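Local coordinates for WbbM protein (Klebsiella pneumoniae, PDB 6U4B) that probably acts as a bifunctional glycosyltransferase that polymerises an O-antigen polysaccharide, working as a trimer with a magnesium-binding domain of the family 8 type, at residues Q483-L497 / Q507-T519. Numbering follows the deposited sequence.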
loop_
_atom_site.group_PDB
_atom_site.type_symbol
_atom_site.label_atom_id
_atom_site.label_comp_id
_atom_site.label_asym_id
_atom_site.label_seq_id
_atom_site.Cartn_x
_atom_site.Cartn_y
_atom_site.Cartn_z
ATOM N N GLN A 483 -31.173 28.245 -5.394
ATOM C CA GLN A 483 -32.251 28.553 -6.328
ATOM C C GLN A 483 -33.465 27.667 -6.076
ATOM O O GLN A 483 -34.607 28.131 -6.176
ATOM C CB GLN A 483 -31.762 28.401 -7.767
ATOM C CG GLN A 483 -32.693 29.006 -8.803
ATOM C CD GLN A 483 -32.793 30.516 -8.683
ATOM O OE1 GLN A 483 -31.852 31.181 -8.251
ATOM N NE2 GLN A 483 -33.943 31.063 -9.060
ATOM N N MET A 484 -33.239 26.392 -5.746
ATOM C CA MET A 484 -34.354 25.498 -5.450
ATOM C C MET A 484 -35.115 25.939 -4.207
ATOM O O MET A 484 -36.333 25.745 -4.125
ATOM C CB MET A 484 -33.853 24.064 -5.281
ATOM C CG MET A 484 -33.336 23.436 -6.555
ATOM S SD MET A 484 -32.903 21.701 -6.342
ATOM C CE MET A 484 -32.371 21.299 -8.000
ATOM N N VAL A 485 -34.418 26.525 -3.230
ATOM C CA VAL A 485 -35.096 27.027 -2.040
ATOM C C VAL A 485 -35.985 28.212 -2.395
ATOM O O VAL A 485 -37.124 28.313 -1.923
ATOM C CB VAL A 485 -34.065 27.390 -0.955
ATOM C CG1 VAL A 485 -34.730 28.169 0.172
ATOM C CG2 VAL A 485 -33.403 26.133 -0.419
ATOM N N GLU A 486 -35.488 29.120 -3.239
ATOM C CA GLU A 486 -36.278 30.290 -3.604
ATOM C C GLU A 486 -37.511 29.900 -4.409
ATOM O O GLU A 486 -38.590 30.471 -4.217
ATOM C CB GLU A 486 -35.418 31.287 -4.383
ATOM C CG GLU A 486 -36.216 32.376 -5.104
ATOM C CD GLU A 486 -36.786 33.439 -4.169
ATOM O OE1 GLU A 486 -36.683 34.638 -4.505
ATOM O OE2 GLU A 486 -37.342 33.088 -3.105
ATOM N N GLU A 487 -37.377 28.928 -5.309
ATOM C CA GLU A 487 -38.485 28.498 -6.151
ATOM C C GLU A 487 -39.325 27.393 -5.521
ATOM O O GLU A 487 -40.339 27.000 -6.106
ATOM C CB GLU A 487 -37.959 28.025 -7.511
ATOM C CG GLU A 487 -37.158 29.071 -8.268
ATOM C CD GLU A 487 -36.779 28.617 -9.666
ATOM O OE1 GLU A 487 -37.242 27.536 -10.090
ATOM O OE2 GLU A 487 -36.019 29.342 -10.343
ATOM N N ASN A 488 -38.934 26.901 -4.342
ATOM C CA ASN A 488 -39.584 25.756 -3.699
ATOM C C ASN A 488 -39.692 24.576 -4.665
ATOM O O ASN A 488 -40.734 23.926 -4.778
ATOM C CB ASN A 488 -40.956 26.134 -3.137
ATOM C CG ASN A 488 -41.368 25.254 -1.969
ATOM O OD1 ASN A 488 -40.885 24.127 -1.824
ATOM N ND2 ASN A 488 -42.259 25.764 -1.131
ATOM N N THR A 489 -38.594 24.309 -5.379
ATOM C CA THR A 489 -38.546 23.192 -6.316
ATOM C C THR A 489 -38.902 21.873 -5.642
ATOM O O THR A 489 -39.483 20.985 -6.277
ATOM C CB THR A 489 -37.149 23.102 -6.943
ATOM O OG1 THR A 489 -36.810 24.361 -7.541
ATOM C CG2 THR A 489 -37.095 22.010 -8.006
ATOM N N PHE A 490 -38.577 21.732 -4.355
ATOM C CA PHE A 490 -38.827 20.473 -3.661
ATOM C C PHE A 490 -40.309 20.122 -3.657
ATOM O O PHE A 490 -40.676 18.954 -3.835
ATOM C CB PHE A 490 -38.292 20.548 -2.233
ATOM C CG PHE A 490 -38.619 19.343 -1.406
ATOM C CD1 PHE A 490 -39.591 19.404 -0.421
ATOM C CD2 PHE A 490 -37.966 18.142 -1.625
ATOM C CE1 PHE A 490 -39.897 18.289 0.338
ATOM C CE2 PHE A 490 -38.268 17.027 -0.872
ATOM C CZ PHE A 490 -39.232 17.099 0.111
ATOM N N ALA A 491 -41.176 21.120 -3.454
ATOM C CA ALA A 491 -42.613 20.864 -3.466
ATOM C C ALA A 491 -43.069 20.353 -4.827
ATOM O O ALA A 491 -43.944 19.482 -4.911
ATOM C CB ALA A 491 -43.379 22.133 -3.086
ATOM N N GLU A 492 -42.486 20.883 -5.904
ATOM C CA GLU A 492 -42.825 20.409 -7.241
ATOM C C GLU A 492 -42.327 18.986 -7.465
ATOM O O GLU A 492 -43.035 18.160 -8.056
ATOM C CB GLU A 492 -42.245 21.355 -8.292
ATOM C CG GLU A 492 -42.537 20.952 -9.728
ATOM C CD GLU A 492 -43.977 21.213 -10.131
ATOM O OE1 GLU A 492 -44.723 21.832 -9.341
ATOM O OE2 GLU A 492 -44.361 20.799 -11.245
ATOM N N LEU A 493 -41.108 18.683 -7.005
ATOM C CA LEU A 493 -40.589 17.323 -7.110
ATOM C C LEU A 493 -41.511 16.327 -6.418
ATOM O O LEU A 493 -41.788 15.248 -6.957
ATOM C CB LEU A 493 -39.182 17.250 -6.516
ATOM C CG LEU A 493 -38.057 18.023 -7.209
ATOM C CD1 LEU A 493 -36.810 18.044 -6.335
ATOM C CD2 LEU A 493 -37.743 17.425 -8.576
ATOM N N MET A 494 -42.001 16.677 -5.225
ATOM C CA MET A 494 -42.928 15.801 -4.519
ATOM C C MET A 494 -44.241 15.661 -5.277
ATOM O O MET A 494 -44.783 14.555 -5.391
ATOM C CB MET A 494 -43.176 16.331 -3.107
ATOM C CG MET A 494 -41.940 16.316 -2.213
ATOM S SD MET A 494 -41.262 14.660 -1.943
ATOM C CE MET A 494 -39.922 14.614 -3.138
ATOM N N ARG A 495 -44.764 16.770 -5.807
ATOM C CA ARG A 495 -46.010 16.705 -6.562
ATOM C C ARG A 495 -45.877 15.774 -7.762
ATOM O O ARG A 495 -46.755 14.937 -8.006
ATOM C CB ARG A 495 -46.426 18.105 -7.010
ATOM C CG ARG A 495 -47.863 18.185 -7.507
ATOM C CD ARG A 495 -48.117 19.502 -8.218
ATOM N NE ARG A 495 -47.226 19.678 -9.364
ATOM C CZ ARG A 495 -47.484 19.224 -10.586
ATOM N NH1 ARG A 495 -48.610 18.563 -10.826
ATOM N NH2 ARG A 495 -46.616 19.430 -11.568
ATOM N N VAL A 496 -44.774 15.889 -8.507
ATOM C CA VAL A 496 -44.552 15.021 -9.660
ATOM C C VAL A 496 -44.389 13.572 -9.213
ATOM O O VAL A 496 -44.873 12.646 -9.878
ATOM C CB VAL A 496 -43.336 15.513 -10.466
ATOM C CG1 VAL A 496 -42.892 14.464 -11.477
ATOM C CG2 VAL A 496 -43.664 16.820 -11.168
ATOM N N LEU A 497 -43.715 13.350 -8.081
ATOM C CA LEU A 497 -43.565 11.996 -7.554
ATOM C C LEU A 497 -44.920 11.357 -7.265
ATOM O O LEU A 497 -45.118 10.165 -7.524
ATOM C CB LEU A 497 -42.700 12.024 -6.291
ATOM C CG LEU A 497 -42.483 10.734 -5.492
ATOM C CD1 LEU A 497 -41.664 9.724 -6.284
ATOM C CD2 LEU A 497 -41.805 11.048 -4.166
ATOM N N GLN A 507 -34.850 9.941 -11.975
ATOM C CA GLN A 507 -34.180 10.548 -13.121
ATOM C C GLN A 507 -35.195 11.177 -14.066
ATOM O O GLN A 507 -34.978 12.281 -14.580
ATOM C CB GLN A 507 -33.322 9.515 -13.856
ATOM C CG GLN A 507 -32.495 10.114 -14.994
ATOM C CD GLN A 507 -31.504 9.130 -15.592
ATOM O OE1 GLN A 507 -30.336 9.099 -15.207
ATOM N NE2 GLN A 507 -31.965 8.324 -16.541
ATOM N N ASP A 508 -36.320 10.494 -14.293
ATOM C CA ASP A 508 -37.386 11.063 -15.114
ATOM C C ASP A 508 -38.049 12.243 -14.418
ATOM O O ASP A 508 -38.369 13.250 -15.060
ATOM C CB ASP A 508 -38.425 9.993 -15.446
ATOM C CG ASP A 508 -37.978 9.064 -16.557
ATOM O OD1 ASP A 508 -36.951 9.358 -17.204
ATOM O OD2 ASP A 508 -38.664 8.042 -16.781
ATOM N N ILE A 509 -38.273 12.132 -13.106
ATOM C CA ILE A 509 -38.906 13.214 -12.358
ATOM C C ILE A 509 -38.059 14.477 -12.432
ATOM O O ILE A 509 -38.576 15.578 -12.661
ATOM C CB ILE A 509 -39.148 12.781 -10.900
ATOM C CG1 ILE A 509 -40.204 11.677 -10.840
ATOM C CG2 ILE A 509 -39.561 13.971 -10.046
ATOM C CD1 ILE A 509 -40.400 11.089 -9.463
ATOM N N MET A 510 -36.744 14.336 -12.254
ATOM C CA MET A 510 -35.866 15.500 -12.277
ATOM C C MET A 510 -35.706 16.062 -13.684
ATOM O O MET A 510 -35.586 17.281 -13.847
ATOM C CB MET A 510 -34.501 15.142 -11.679
ATOM C CG MET A 510 -34.548 14.872 -10.179
ATOM S SD MET A 510 -32.924 14.565 -9.452
ATOM C CE MET A 510 -32.537 12.957 -10.147
ATOM N N ASN A 511 -35.700 15.204 -14.708
ATOM C CA ASN A 511 -35.651 15.709 -16.077
ATOM C C ASN A 511 -36.891 16.533 -16.401
ATOM O O ASN A 511 -36.808 17.551 -17.099
ATOM C CB ASN A 511 -35.504 14.549 -17.059
ATOM C CG ASN A 511 -34.063 14.317 -17.474
ATOM O OD1 ASN A 511 -33.554 14.987 -18.371
ATOM N ND2 ASN A 511 -33.401 13.364 -16.825
ATOM N N LYS A 512 -38.051 16.118 -15.890
ATOM C CA LYS A 512 -39.278 16.868 -16.131
ATOM C C LYS A 512 -39.277 18.187 -15.369
ATOM O O LYS A 512 -39.582 19.243 -15.935
ATOM C CB LYS A 512 -40.491 16.016 -15.750
ATOM C CG LYS A 512 -41.802 16.791 -15.633
ATOM C CD LYS A 512 -42.994 15.848 -15.522
ATOM C CE LYS A 512 -44.239 16.569 -15.015
ATOM N NZ LYS A 512 -44.632 17.724 -15.866
ATOM N N VAL A 513 -38.923 18.150 -14.081
ATOM C CA VAL A 513 -39.010 19.356 -13.266
ATOM C C VAL A 513 -37.892 20.335 -13.608
ATOM O O VAL A 513 -38.096 21.554 -13.569
ATOM C CB VAL A 513 -39.012 18.983 -11.770
ATOM C CG1 VAL A 513 -38.936 20.228 -10.900
ATOM C CG2 VAL A 513 -40.261 18.186 -11.432
ATOM N N PHE A 514 -36.711 19.839 -13.972
ATOM C CA PHE A 514 -35.576 20.711 -14.251
ATOM C C PHE A 514 -35.447 21.071 -15.728
ATOM O O PHE A 514 -34.451 21.695 -16.109
ATOM C CB PHE A 514 -34.267 20.065 -13.770
ATOM C CG PHE A 514 -34.279 19.649 -12.318
ATOM C CD1 PHE A 514 -35.140 20.246 -11.409
ATOM C CD2 PHE A 514 -33.418 18.660 -11.863
ATOM C CE1 PHE A 514 -35.148 19.861 -10.080
ATOM C CE2 PHE A 514 -33.420 18.273 -10.534
ATOM C CZ PHE A 514 -34.287 18.874 -9.642
ATOM N N TYR A 515 -36.423 20.707 -16.561
ATOM C CA TYR A 515 -36.300 20.928 -17.998
ATOM C C TYR A 515 -36.087 22.404 -18.312
ATOM O O TYR A 515 -36.759 23.277 -17.753
ATOM C CB TYR A 515 -37.540 20.418 -18.734
ATOM C CG TYR A 515 -37.416 20.563 -20.236
ATOM C CD1 TYR A 515 -36.468 19.831 -20.940
ATOM C CD2 TYR A 515 -38.228 21.439 -20.944
ATOM C CE1 TYR A 515 -36.336 19.961 -22.309
ATOM C CE2 TYR A 515 -38.103 21.575 -22.319
ATOM C CZ TYR A 515 -37.155 20.830 -22.992
ATOM O OH TYR A 515 -37.014 20.948 -24.351
ATOM N N SER A 516 -35.147 22.674 -19.219
ATOM C CA SER A 516 -34.715 24.008 -19.631
ATOM C C SER A 516 -34.073 24.797 -18.495
ATOM O O SER A 516 -33.870 26.010 -18.627
ATOM C CB SER A 516 -35.866 24.819 -20.248
ATOM O OG SER A 516 -36.810 25.200 -19.265
ATOM N N ARG A 517 -33.742 24.143 -17.385
ATOM C CA ARG A 517 -33.032 24.756 -16.269
ATOM C C ARG A 517 -31.778 23.954 -15.942
ATOM O O ARG A 517 -31.410 23.784 -14.778
ATOM C CB ARG A 517 -33.929 24.867 -15.037
ATOM C CG ARG A 517 -35.323 25.435 -15.300
ATOM C CD ARG A 517 -35.302 26.936 -15.573
ATOM N NE ARG A 517 -34.679 27.691 -14.487
ATOM C CZ ARG A 517 -35.275 27.983 -13.334
ATOM N NH1 ARG A 517 -36.516 27.578 -13.099
ATOM N NH2 ARG A 517 -34.626 28.680 -12.411
ATOM N N VAL A 518 -31.112 23.437 -16.972
ATOM C CA VAL A 518 -29.992 22.517 -16.803
ATOM C C VAL A 518 -28.771 23.091 -17.509
ATOM O O VAL A 518 -28.824 23.394 -18.707
ATOM C CB VAL A 518 -30.321 21.115 -17.342
ATOM C CG1 VAL A 518 -29.100 20.216 -17.272
ATOM C CG2 VAL A 518 -31.476 20.505 -16.568
ATOM N N THR A 519 -27.678 23.239 -16.765
ATOM C CA THR A 519 -26.361 23.467 -17.346
ATOM C C THR A 519 -25.758 22.114 -17.702
ATOM O O THR A 519 -25.773 21.191 -16.884
ATOM C CB THR A 519 -25.450 24.214 -16.371
ATOM O OG1 THR A 519 -25.917 25.559 -16.214
ATOM C CG2 THR A 519 -24.017 24.235 -16.884
#
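Helices 489-497 and 507-513 cross at a steep angle, their N-to-C directions 127° apart and their axes 9.9 Å apart at closest approach; the backbones come nearest at Leu493 with Val513 and at Val496 with Ile509. Val513 is a knob in a hole formed by Thr489, Glu492, Leu493 and Val496; its compact, branched side chain fits among the four, CG2 lying 3.7 Å from Val496 CG2. Leu493 CD2 packs on Val513 CB (3.8 Å) and reaches the Phe514 ring obliquely. Farther along, Val496 CG1 meets Ile509 CG2, and Ile509 CD1 reaches Leu497 CD1. At the other end the Phe514 ring receives Thr489 CG2 at its edge, 3.6 Å from CE1, while the flexible Met484 adds a Met-aromatic contact, SD 5.4 Å from the ring centroid and oblique to it. The planar guanidinium of Arg517 matches two N-H donors to two carboxylate oxygens: NH2 bonds the syn lone pair of Glu487 OE2 (2.6 Å, 169°), NH1 bonds OE1 at 3.1 Å. Glu487, extended beyond CG (chi2 -174°), brings its carboxylate there, Gln483 NE2 steadies OE2 from its anti side, and Arg517 NH2 also bonds Asn425 O. Pro393 of helix 392-395 packs on Met484 and Leu493, whereas Phe514 rests on Phe472 and Val428, joining the helical pair to the central sheet of the glycosyltransferase family 8 region.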